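Local atomic coordinates of GntR-family protein transcriptional regulator (Mycobacterium smegmatis, PDB entry 3F8M), a protein that represses the phnDCE operon for phosphate uptake when phosphate is available, binding DNA as a GntR-family, HutC-type winged helix-turn-helix regulator. Residues A112-A117 with V122-P127; E145-P150 with A165-E170; N210-D215 with I221-S226. All blocks are in the same frame, centred on the assembly; numbering follows the deposited sequence.

Interaction 1 of 3, residues A112-A117 with V122-P127; sequences ADEVLA and VDVGAP
Ala112 and Gly125 face each other where the backbone leaves strand 100-111 for helix 114-120 of the UTRA domain and then comes back through a type II beta turn, Asp123 to Ala126, into strand 127-137. Two backbone bonds tie Ala112 to the turn: its N donates to Ala126 O at 2.9 Å, and its O accepts from Gly125 N at 2.9 Å, both in the plane of the accepting carbonyl. The positive phi of Gly125, 90°, is the usual glycine geometry at the third position of a type II turn.

Val124 is worth following outward. From its CB, two methyls lie against the start of the helix. Val124 CG1, held anti to the backbone N by a chi1 of -177°, reaches 4.0 Å from Ala112 O and also comes near Glu114 CG; Val124 CG2 meets Ala117 CB at 4.0 Å and comes near Glu114 CA. At the start of the loop, just after the helix, Val122 sends its CG2 between Ala112 CB and the backbone of Ala117, with Val122 CG2 3.9 Å from Ala117 CA, while its CG1 rests on Pro150. Valine methyls therefore lie against both alanines.

The first helical turn begins at Asp113, the N-cap residue, whose OD1 accepts from Leu116 N in a nearly straight bond of 2.8 Å. Its other oxygen, OD2, makes a salt bridge to Arg58 of the second subunit, and Glu114 packs on Gln55 of that subunit; both partners lie in the predicted helix-turn-helix motif there. Where the loop leaves the helix, Val122 N donates to Ala117 O at 3.1 Å, with the donor lying 17° from the carbonyl plane.

Interaction 2 of 3, residues E145-P150 with A165-E170; sequences ETTKLP and ASLYAE
Thr147 and Leu167 carry the apolar part of this contact. Their side chains reach toward each other tip to tip, Thr147 CG2 lying 3.9 Å from Leu167 CD2. The threonine methyl points outward because it stands anti to the backbone N, chi1 -60° placing OG1 beside that nitrogen instead. Two residues on, Leu149 CD1 lies 4.4 Å from Leu167 CD2, a looser touch, so this one methyl lies against two side chains of one strand face. Leu157 packs on both Leu149 and Leu167, and Phe161 adds to the cover over Leu167.

In fold terms, helix 167-173 packs on one face of the central antiparallel sheet of the UTRA domain, against strand 140-150; the closest CA atoms, Thr147 CA and Leu167 CA, are 9.5 Å apart.

Polar bonds run within a segment or through Arg133, which bonds Ala165 O and, in one of two conformers, forms a salt bridge with Glu145, on the same strand face as Thr147. Ser166 is the N-cap of the helix, its OG accepting from Ala169 N at 3.0 Å. Tyr168 stacks on Phe178, and its OH accepts from Arg211 NH1.

Interaction 3 of 3, residues N210-D215 with I221-S226; sequences NRVSYD and IEQRRS
Asn210 meets Gln223 diagonally across the beta hairpin of strands 206-214 and 220-229, part of the central antiparallel sheet of the UTRA domain. Asn210 OD1 takes a bond from Gln223 NE2 at 3.2 Å, a bent one whose donor lies 24° from the carbonyl plane. Gln223 gets there by bending at chi2, -74°, which brings NE2 over toward Asn210 OD1 and near Arg211 O. Asn210 OD1 also rests against Arg225 CB.

Arg211 and Arg224 form a hydrogen-bonded antiparallel pair: Arg211 N to Arg224 O is 2.7 Å, and Arg224 N returns a bond to Arg211 O at 2.8 Å. Their side chains run side by side, with guanidinium planes 23° apart and Arg224 NH2 3.4 Å above the centre of the Arg211 group. The close approach of two positive groups is probably eased by Asp183, which pairs with Arg211 NH2; that nitrogen also bonds Gly85 O.

Val212 lies on the sheet face of Asn210 and Gln223, its CG2 touching Gln223 CG. At Ser213 the side chain turns to the face of Arg211, and Ser213 OG donates to Glu222 OE2 at 2.6 Å, using the carboxylate oxygen's anti lone pair. Ser213 O receives Ile221 N at 2.7 Å, almost straight. Beyond, Ile221 CD1 is wedged against the Tyr214 to Asp215 peptide, 3.6 Å from Asp215 N, and meets Asp215 CB too. The Asp215 carboxylate accepts from Asp217 N in the connecting turn.

The hairpin is bordered in the sheet by strand 180-188 beside 206-214 and by strand 140-150 beside 220-229; Val119 of helix 114-120 packs on Val212 and Gln223, while Tyr168 of helix 167-173 approaches the opposite face.

Overall arrangement
All three interactions belong to the UTRA domain: interaction 3 is inside its central sheet, interaction 2 joins that sheet to a helix, and interaction 1 lies at its periphery, about 29 Å from the chain centre. Strands 140-150 and 220-229 are neighbours, with Thr146 N 2.8 Å from Arg225 O, and the centres of interactions 2 and 3 lie about 9 Å apart. Interaction 2 is buried and purely apolar across its two segments, whereas interaction 3 is partly buried and rich in backbone bonds and charged groups. Interaction 1, also partly buried, is dominated by main-chain bonds and small apolar groups; it reaches interaction 2 through Val122 on Pro150 and Leu116 on Lys148.

Interaction 1 of 3, residues A112-A117 with V122-P127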
loop_
_atom_site.group_PDB
_atom_site.type_symbol
_atom_site.label_atom_id
_atom_site.label_comp_id
_atom_site.label_asym_id
_atom_site.label_seq_id
_atom_site.Cartn_x
_atom_site.Cartn_y
_atom_site.Cartn_z
ATOM N N ALA A 112 -11.673 -24.404 -10.041
ATOM C CA ALA A 112 -11.850 -23.672 -8.786
ATOM C C ALA A 112 -11.979 -24.644 -7.616
ATOM O O ALA A 112 -12.815 -25.560 -7.644
ATOM C CB ALA A 112 -13.044 -22.753 -8.856
ATOM N N ASP A 113 -11.106 -24.490 -6.620
ATOM C CA ASP A 113 -11.280 -25.231 -5.386
ATOM C C ASP A 113 -12.390 -24.567 -4.578
ATOM O O ASP A 113 -12.972 -23.560 -5.003
ATOM C CB ASP A 113 -9.961 -25.345 -4.597
ATOM C CG ASP A 113 -9.421 -24.002 -4.120
ATOM O OD1 ASP A 113 -10.107 -22.974 -4.163
ATOM O OD2 ASP A 113 -8.267 -23.998 -3.650
ATOM N N GLU A 114 -12.706 -25.120 -3.413
ATOM C CA GLU A 114 -13.773 -24.564 -2.596
ATOM C C GLU A 114 -13.637 -23.067 -2.335
ATOM O O GLU A 114 -14.612 -22.314 -2.471
ATOM C CB GLU A 114 -13.845 -25.320 -1.256
ATOM C CG GLU A 114 -14.305 -26.802 -1.378
ATOM C CD GLU A 114 -13.168 -27.822 -1.606
ATOM O OE1 GLU A 114 -12.148 -27.519 -2.290
ATOM O OE2 GLU A 114 -13.315 -28.962 -1.104
ATOM N N VAL A 115 -12.447 -22.629 -1.914
ATOM C CA VAL A 115 -12.198 -21.221 -1.576
ATOM C C VAL A 115 -12.365 -20.285 -2.804
ATOM O O VAL A 115 -13.061 -19.255 -2.763
ATOM C CB VAL A 115 -10.754 -21.058 -1.000
ATOM C CG1 VAL A 115 -10.413 -19.605 -0.817
ATOM C CG2 VAL A 115 -10.589 -21.839 0.318
ATOM N N LEU A 116 -11.703 -20.646 -3.888
ATOM C CA LEU A 116 -11.778 -19.868 -5.116
ATOM C C LEU A 116 -13.211 -19.877 -5.696
ATOM O O LEU A 116 -13.707 -18.821 -6.105
ATOM C CB LEU A 116 -10.731 -20.332 -6.145
ATOM C CG LEU A 116 -10.740 -19.474 -7.429
ATOM C CD1 LEU A 116 -10.370 -17.996 -7.148
ATOM C CD2 LEU A 116 -9.851 -20.071 -8.480
ATOM N N ALA A 117 -13.884 -21.030 -5.663
ATOM C CA ALA A 117 -15.321 -21.023 -6.043
ATOM C C ALA A 117 -16.119 -19.980 -5.285
ATOM O O ALA A 117 -16.884 -19.249 -5.883
ATOM C CB ALA A 117 -15.939 -22.378 -5.868
ATOM N N VAL A 122 -18.699 -19.112 -8.367
ATOM C CA VAL A 122 -18.947 -20.156 -9.343
ATOM C C VAL A 122 -19.039 -21.487 -8.607
ATOM O O VAL A 122 -18.845 -21.535 -7.394
ATOM C CB VAL A 122 -17.836 -20.250 -10.422
ATOM C CG1 VAL A 122 -17.837 -18.940 -11.275
ATOM C CG2 VAL A 122 -16.441 -20.567 -9.792
ATOM N N ASP A 123 -19.333 -22.546 -9.331
ATOM C CA ASP A 123 -19.384 -23.881 -8.758
ATOM C C ASP A 123 -17.981 -24.352 -8.402
ATOM O O ASP A 123 -17.033 -24.026 -9.087
ATOM C CB ASP A 123 -20.011 -24.853 -9.751
ATOM C CG ASP A 123 -21.481 -24.521 -10.065
ATOM O OD1 ASP A 123 -22.119 -23.700 -9.377
ATOM O OD2 ASP A 123 -21.981 -25.087 -11.036
ATOM N N VAL A 124 -17.869 -25.117 -7.318
ATOM C CA VAL A 124 -16.681 -25.910 -7.063
ATOM C C VAL A 124 -16.402 -26.799 -8.281
ATOM O O VAL A 124 -17.307 -27.475 -8.818
ATOM C CB VAL A 124 -16.821 -26.770 -5.768
ATOM C CG1 VAL A 124 -15.547 -27.530 -5.485
ATOM C CG2 VAL A 124 -17.254 -25.910 -4.539
ATOM N N GLY A 125 -15.154 -26.791 -8.741
ATOM C CA GLY A 125 -14.769 -27.528 -9.937
ATOM C C GLY A 125 -14.884 -26.757 -11.243
ATOM O O GLY A 125 -14.440 -27.248 -12.284
ATOM N N ALA A 126 -15.487 -25.575 -11.211
ATOM C CA ALA A 126 -15.697 -24.800 -12.445
ATOM C C ALA A 126 -14.337 -24.430 -13.077
ATOM O O ALA A 126 -13.337 -24.236 -12.351
ATOM C CB ALA A 126 -16.479 -23.541 -12.157
ATOM N N PRO A 127 -14.304 -24.297 -14.402
ATOM C CA PRO A 127 -13.034 -24.034 -15.106
ATOM C C PRO A 127 -12.526 -22.615 -14.806
ATOM O O PRO A 127 -13.288 -21.685 -14.711
ATOM C CB PRO A 127 -13.420 -24.201 -16.575
ATOM C CG PRO A 127 -14.835 -23.814 -16.620
ATOM C CD PRO A 127 -15.431 -24.397 -15.355
#

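Interaction 2 of 3, residues E145-P150 with A165-E170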
loop_
_atom_site.group_PDB
_atom_site.type_symbol
_atom_site.label_atom_id
_atom_site.label_comp_id
_atom_site.label_asym_id
_atom_site.label_seq_id
_atom_site.Cartn_x
_atom_site.Cartn_y
_atom_site.Cartn_z
ATOM N N GLU A 145 1.896 -10.474 -12.155
ATOM C CA GLU A 145 0.444 -10.345 -12.065
ATOM C C GLU A 145 -0.160 -11.693 -12.429
ATOM O O GLU A 145 0.110 -12.177 -13.529
ATOM C CB GLU A 145 0.023 -9.348 -13.135
ATOM C CG GLU A 145 -1.452 -9.005 -13.161
ATOM C CD GLU A 145 -1.824 -8.244 -14.393
ATOM O OE1 GLU A 145 -1.663 -8.819 -15.539
ATOM O OE2 GLU A 145 -2.270 -7.067 -14.199
ATOM N N THR A 146 -0.930 -12.270 -11.514
ATOM C CA THR A 146 -1.531 -13.602 -11.732
ATOM C C THR A 146 -3.019 -13.394 -11.610
ATOM O O THR A 146 -3.515 -13.070 -10.515
ATOM C CB THR A 146 -1.001 -14.561 -10.667
ATOM O OG1 THR A 146 0.449 -14.534 -10.674
ATOM C CG2 THR A 146 -1.545 -16.028 -10.912
ATOM N N THR A 147 -3.738 -13.527 -12.726
ATOM C CA THR A 147 -5.157 -13.221 -12.721
ATOM C C THR A 147 -5.883 -14.548 -12.929
ATOM O O THR A 147 -5.565 -15.249 -13.866
ATOM C CB THR A 147 -5.542 -12.270 -13.847
ATOM O OG1 THR A 147 -4.814 -11.026 -13.693
ATOM C CG2 THR A 147 -7.070 -11.938 -13.823
ATOM N N LYS A 148 -6.773 -14.888 -12.009
ATOM C CA LYS A 148 -7.619 -16.105 -12.144
ATOM C C LYS A 148 -9.000 -15.650 -12.568
ATOM O O LYS A 148 -9.613 -14.834 -11.911
ATOM C CB LYS A 148 -7.711 -16.848 -10.819
ATOM C CG LYS A 148 -6.394 -17.510 -10.494
ATOM C CD LYS A 148 -6.409 -18.087 -9.113
ATOM C CE LYS A 148 -4.995 -18.584 -8.784
ATOM N NZ LYS A 148 -5.018 -19.358 -7.503
ATOM N N LEU A 149 -9.505 -16.213 -13.657
ATOM C CA LEU A 149 -10.762 -15.779 -14.228
ATOM C C LEU A 149 -11.694 -16.993 -14.266
ATOM O O LEU A 149 -11.230 -18.090 -14.538
ATOM C CB LEU A 149 -10.534 -15.342 -15.685
ATOM C CG LEU A 149 -9.566 -14.168 -15.949
ATOM C CD1 LEU A 149 -9.189 -14.061 -17.429
ATOM C CD2 LEU A 149 -10.303 -12.885 -15.455
ATOM N N PRO A 150 -12.993 -16.776 -14.006
ATOM C CA PRO A 150 -13.967 -17.852 -14.273
ATOM C C PRO A 150 -14.056 -18.057 -15.798
ATOM O O PRO A 150 -14.499 -17.146 -16.506
ATOM C CB PRO A 150 -15.271 -17.301 -13.660
ATOM C CG PRO A 150 -15.128 -15.772 -13.725
ATOM C CD PRO A 150 -13.618 -15.574 -13.442
ATOM N N ALA A 165 -1.638 -6.228 -23.802
ATOM C CA ALA A 165 -2.545 -5.111 -23.628
ATOM C C ALA A 165 -3.294 -5.154 -22.298
ATOM O O ALA A 165 -3.112 -6.068 -21.496
ATOM C CB ALA A 165 -3.539 -5.071 -24.816
ATOM N N SER A 166 -4.132 -4.157 -22.045
ATOM C CA SER A 166 -4.882 -4.136 -20.780
ATOM C C SER A 166 -5.996 -5.201 -20.806
ATOM O O SER A 166 -6.868 -5.184 -21.679
ATOM C CB SER A 166 -5.476 -2.740 -20.533
ATOM O OG SER A 166 -6.544 -2.819 -19.618
ATOM N N LEU A 167 -5.972 -6.121 -19.835
ATOM C CA LEU A 167 -7.069 -7.084 -19.697
ATOM C C LEU A 167 -8.369 -6.350 -19.305
ATOM O O LEU A 167 -9.486 -6.751 -19.725
ATOM C CB LEU A 167 -6.724 -8.139 -18.624
ATOM C CG LEU A 167 -7.732 -9.258 -18.392
ATOM C CD1 LEU A 167 -8.027 -10.082 -19.685
ATOM C CD2 LEU A 167 -7.243 -10.162 -17.266
ATOM N N TYR A 168 -8.251 -5.265 -18.532
ATOM C CA TYR A 168 -9.474 -4.567 -18.127
ATOM C C TYR A 168 -10.203 -3.979 -19.347
ATOM O O TYR A 168 -11.443 -4.012 -19.437
ATOM C CB TYR A 168 -9.132 -3.464 -17.123
ATOM C CG TYR A 168 -8.896 -3.961 -15.702
ATOM C CD1 TYR A 168 -8.550 -5.287 -15.437
ATOM C CD2 TYR A 168 -8.976 -3.080 -14.619
ATOM C CE1 TYR A 168 -8.337 -5.737 -14.141
ATOM C CE2 TYR A 168 -8.728 -3.518 -13.319
ATOM C CZ TYR A 168 -8.430 -4.847 -13.088
ATOM O OH TYR A 168 -8.230 -5.270 -11.790
ATOM N N ALA A 169 -9.438 -3.488 -20.310
ATOM C CA ALA A 169 -10.045 -2.935 -21.545
ATOM C C ALA A 169 -10.734 -4.047 -22.337
ATOM O O ALA A 169 -11.842 -3.872 -22.862
ATOM C CB ALA A 169 -8.979 -2.219 -22.403
ATOM N N GLU A 170 -10.095 -5.211 -22.376
ATOM C CA GLU A 170 -10.692 -6.358 -23.053
ATOM C C GLU A 170 -11.973 -6.804 -22.382
ATOM O O GLU A 170 -12.953 -7.141 -23.053
ATOM C CB GLU A 170 -9.694 -7.523 -23.147
ATOM C CG GLU A 170 -10.341 -8.853 -23.622
ATOM C CD GLU A 170 -10.671 -8.842 -25.111
ATOM O OE1 GLU A 170 -10.076 -8.014 -25.819
ATOM O OE2 GLU A 170 -11.483 -9.672 -25.566
#

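Interaction 3 of 3, residues N210-D215 with I221-S226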
loop_
_atom_site.group_PDB
_atom_site.type_symbol
_atom_site.label_atom_id
_atom_site.label_comp_id
_atom_site.label_asym_id
_atom_site.label_seq_id
_atom_site.Cartn_x
_atom_site.Cartn_y
_atom_site.Cartn_z
ATOM N N ASN A 210 -3.920 -8.253 -3.354
ATOM C CA ASN A 210 -4.927 -9.229 -3.763
ATOM C C ASN A 210 -6.202 -8.513 -4.035
ATOM O O ASN A 210 -6.676 -7.760 -3.181
ATOM C CB ASN A 210 -5.121 -10.276 -2.659
ATOM C CG ASN A 210 -4.076 -11.323 -2.725
ATOM O OD1 ASN A 210 -4.010 -12.072 -3.715
ATOM N ND2 ASN A 210 -3.170 -11.324 -1.747
ATOM N N ARG A 211 -6.757 -8.708 -5.237
ATOM C CA ARG A 211 -7.965 -8.006 -5.656
ATOM C C ARG A 211 -9.049 -8.956 -6.104
ATOM O O ARG A 211 -8.755 -9.953 -6.741
ATOM C CB ARG A 211 -7.652 -7.090 -6.824
ATOM C CG ARG A 211 -8.897 -6.644 -7.605
ATOM C CD ARG A 211 -8.582 -5.513 -8.557
ATOM N NE ARG A 211 -8.066 -4.325 -7.873
ATOM C CZ ARG A 211 -7.888 -3.157 -8.483
ATOM N NH1 ARG A 211 -8.181 -3.026 -9.776
ATOM N NH2 ARG A 211 -7.429 -2.116 -7.813
ATOM N N VAL A 212 -10.294 -8.650 -5.764
ATOM C CA VAL A 212 -11.440 -9.256 -6.420
ATOM C C VAL A 212 -12.188 -8.075 -7.025
ATOM O O VAL A 212 -12.398 -7.048 -6.348
ATOM C CB VAL A 212 -12.376 -10.035 -5.473
ATOM C CG1 VAL A 212 -13.451 -10.760 -6.277
ATOM C CG2 VAL A 212 -11.567 -11.041 -4.613
ATOM N N SER A 213 -12.587 -8.227 -8.284
ATOM C CA SER A 213 -13.355 -7.210 -8.984
ATOM C C SER A 213 -14.728 -7.755 -9.272
ATOM O O SER A 213 -14.892 -8.959 -9.520
ATOM C CB SER A 213 -12.698 -6.816 -10.317
ATOM O OG SER A 213 -11.405 -6.333 -10.126
ATOM N N TYR A 214 -15.695 -6.839 -9.268
ATOM C CA TYR A 214 -17.094 -7.132 -9.431
ATOM C C TYR A 214 -17.714 -6.206 -10.488
ATOM O O TYR A 214 -17.362 -5.020 -10.597
ATOM C CB TYR A 214 -17.834 -6.930 -8.097
ATOM C CG TYR A 214 -17.321 -7.811 -6.971
ATOM C CD1 TYR A 214 -17.834 -9.082 -6.786
ATOM C CD2 TYR A 214 -16.323 -7.354 -6.119
ATOM C CE1 TYR A 214 -17.350 -9.899 -5.759
ATOM C CE2 TYR A 214 -15.833 -8.142 -5.098
ATOM C CZ TYR A 214 -16.354 -9.397 -4.923
ATOM O OH TYR A 214 -15.875 -10.154 -3.911
ATOM N N ASP A 215 -18.628 -6.779 -11.253
ATOM C CA ASP A 215 -19.236 -6.107 -12.399
ATOM C C ASP A 215 -20.538 -5.399 -12.007
ATOM O O ASP A 215 -20.872 -5.301 -10.819
ATOM C CB ASP A 215 -19.444 -7.068 -13.593
ATOM C CG ASP A 215 -20.525 -8.111 -13.351
ATOM O OD1 ASP A 215 -21.367 -7.921 -12.445
ATOM O OD2 ASP A 215 -20.555 -9.128 -14.076
ATOM N N ILE A 221 -15.537 -10.739 -11.483
ATOM C CA ILE A 221 -14.871 -10.672 -12.792
ATOM C C ILE A 221 -13.562 -11.500 -12.748
ATOM O O ILE A 221 -13.231 -12.208 -13.707
ATOM C CB ILE A 221 -14.589 -9.170 -13.133
ATOM C CG1 ILE A 221 -15.905 -8.397 -13.363
ATOM C CG2 ILE A 221 -13.617 -8.962 -14.334
ATOM C CD1 ILE A 221 -15.686 -6.823 -13.408
ATOM N N GLU A 222 -12.819 -11.373 -11.642
ATOM C CA GLU A 222 -11.429 -11.870 -11.537
ATOM C C GLU A 222 -11.036 -11.906 -10.072
ATOM O O GLU A 222 -11.649 -11.226 -9.222
ATOM C CB GLU A 222 -10.426 -10.916 -12.238
ATOM C CG GLU A 222 -10.463 -9.512 -11.581
ATOM C CD GLU A 222 -9.369 -8.548 -11.973
ATOM O OE1 GLU A 222 -8.389 -8.929 -12.668
ATOM O OE2 GLU A 222 -9.497 -7.393 -11.518
ATOM N N GLN A 223 -10.047 -12.733 -9.779
ATOM C CA GLN A 223 -9.267 -12.565 -8.551
ATOM C C GLN A 223 -7.848 -12.370 -9.047
ATOM O O GLN A 223 -7.317 -13.224 -9.789
ATOM C CB GLN A 223 -9.375 -13.824 -7.661
ATOM C CG GLN A 223 -8.799 -13.591 -6.234
ATOM C CD GLN A 223 -7.281 -13.549 -6.172
ATOM O OE1 GLN A 223 -6.596 -14.352 -6.816
ATOM N NE2 GLN A 223 -6.736 -12.619 -5.357
ATOM N N ARG A 224 -7.192 -11.281 -8.619
ATOM C CA ARG A 224 -5.885 -10.957 -9.172
ATOM C C ARG A 224 -4.899 -10.788 -7.997
ATOM O O ARG A 224 -5.186 -10.033 -7.022
ATOM C CB ARG A 224 -6.003 -9.674 -10.044
ATOM C CG ARG A 224 -4.650 -9.204 -10.788
ATOM C CD ARG A 224 -4.872 -7.877 -11.543
ATOM N NE ARG A 224 -4.899 -6.767 -10.589
ATOM C CZ ARG A 224 -5.087 -5.472 -10.871
ATOM N NH1 ARG A 224 -5.312 -5.030 -12.109
ATOM N NH2 ARG A 224 -5.064 -4.597 -9.882
ATOM N N ARG A 225 -3.755 -11.464 -8.114
ATOM C CA ARG A 225 -2.618 -11.304 -7.204
ATOM C C ARG A 225 -1.524 -10.551 -7.965
ATOM O O ARG A 225 -1.123 -10.964 -9.067
ATOM C CB ARG A 225 -2.124 -12.687 -6.797
ATOM C CG ARG A 225 -0.939 -12.695 -5.800
ATOM C CD ARG A 225 -0.374 -14.101 -5.749
ATOM N NE ARG A 225 0.664 -14.278 -4.745
ATOM C CZ ARG A 225 1.982 -14.203 -4.939
ATOM N NH1 ARG A 225 2.513 -13.896 -6.117
ATOM N NH2 ARG A 225 2.787 -14.420 -3.889
ATOM N N SER A 226 -0.993 -9.464 -7.375
ATOM C CA SER A 226 0.081 -8.730 -8.038
ATOM C C SER A 226 1.232 -8.609 -7.035
ATOM O O SER A 226 1.001 -8.166 -5.914
ATOM C CB SER A 226 -0.426 -7.365 -8.448
ATOM O OG SER A 226 -1.677 -7.460 -9.128
#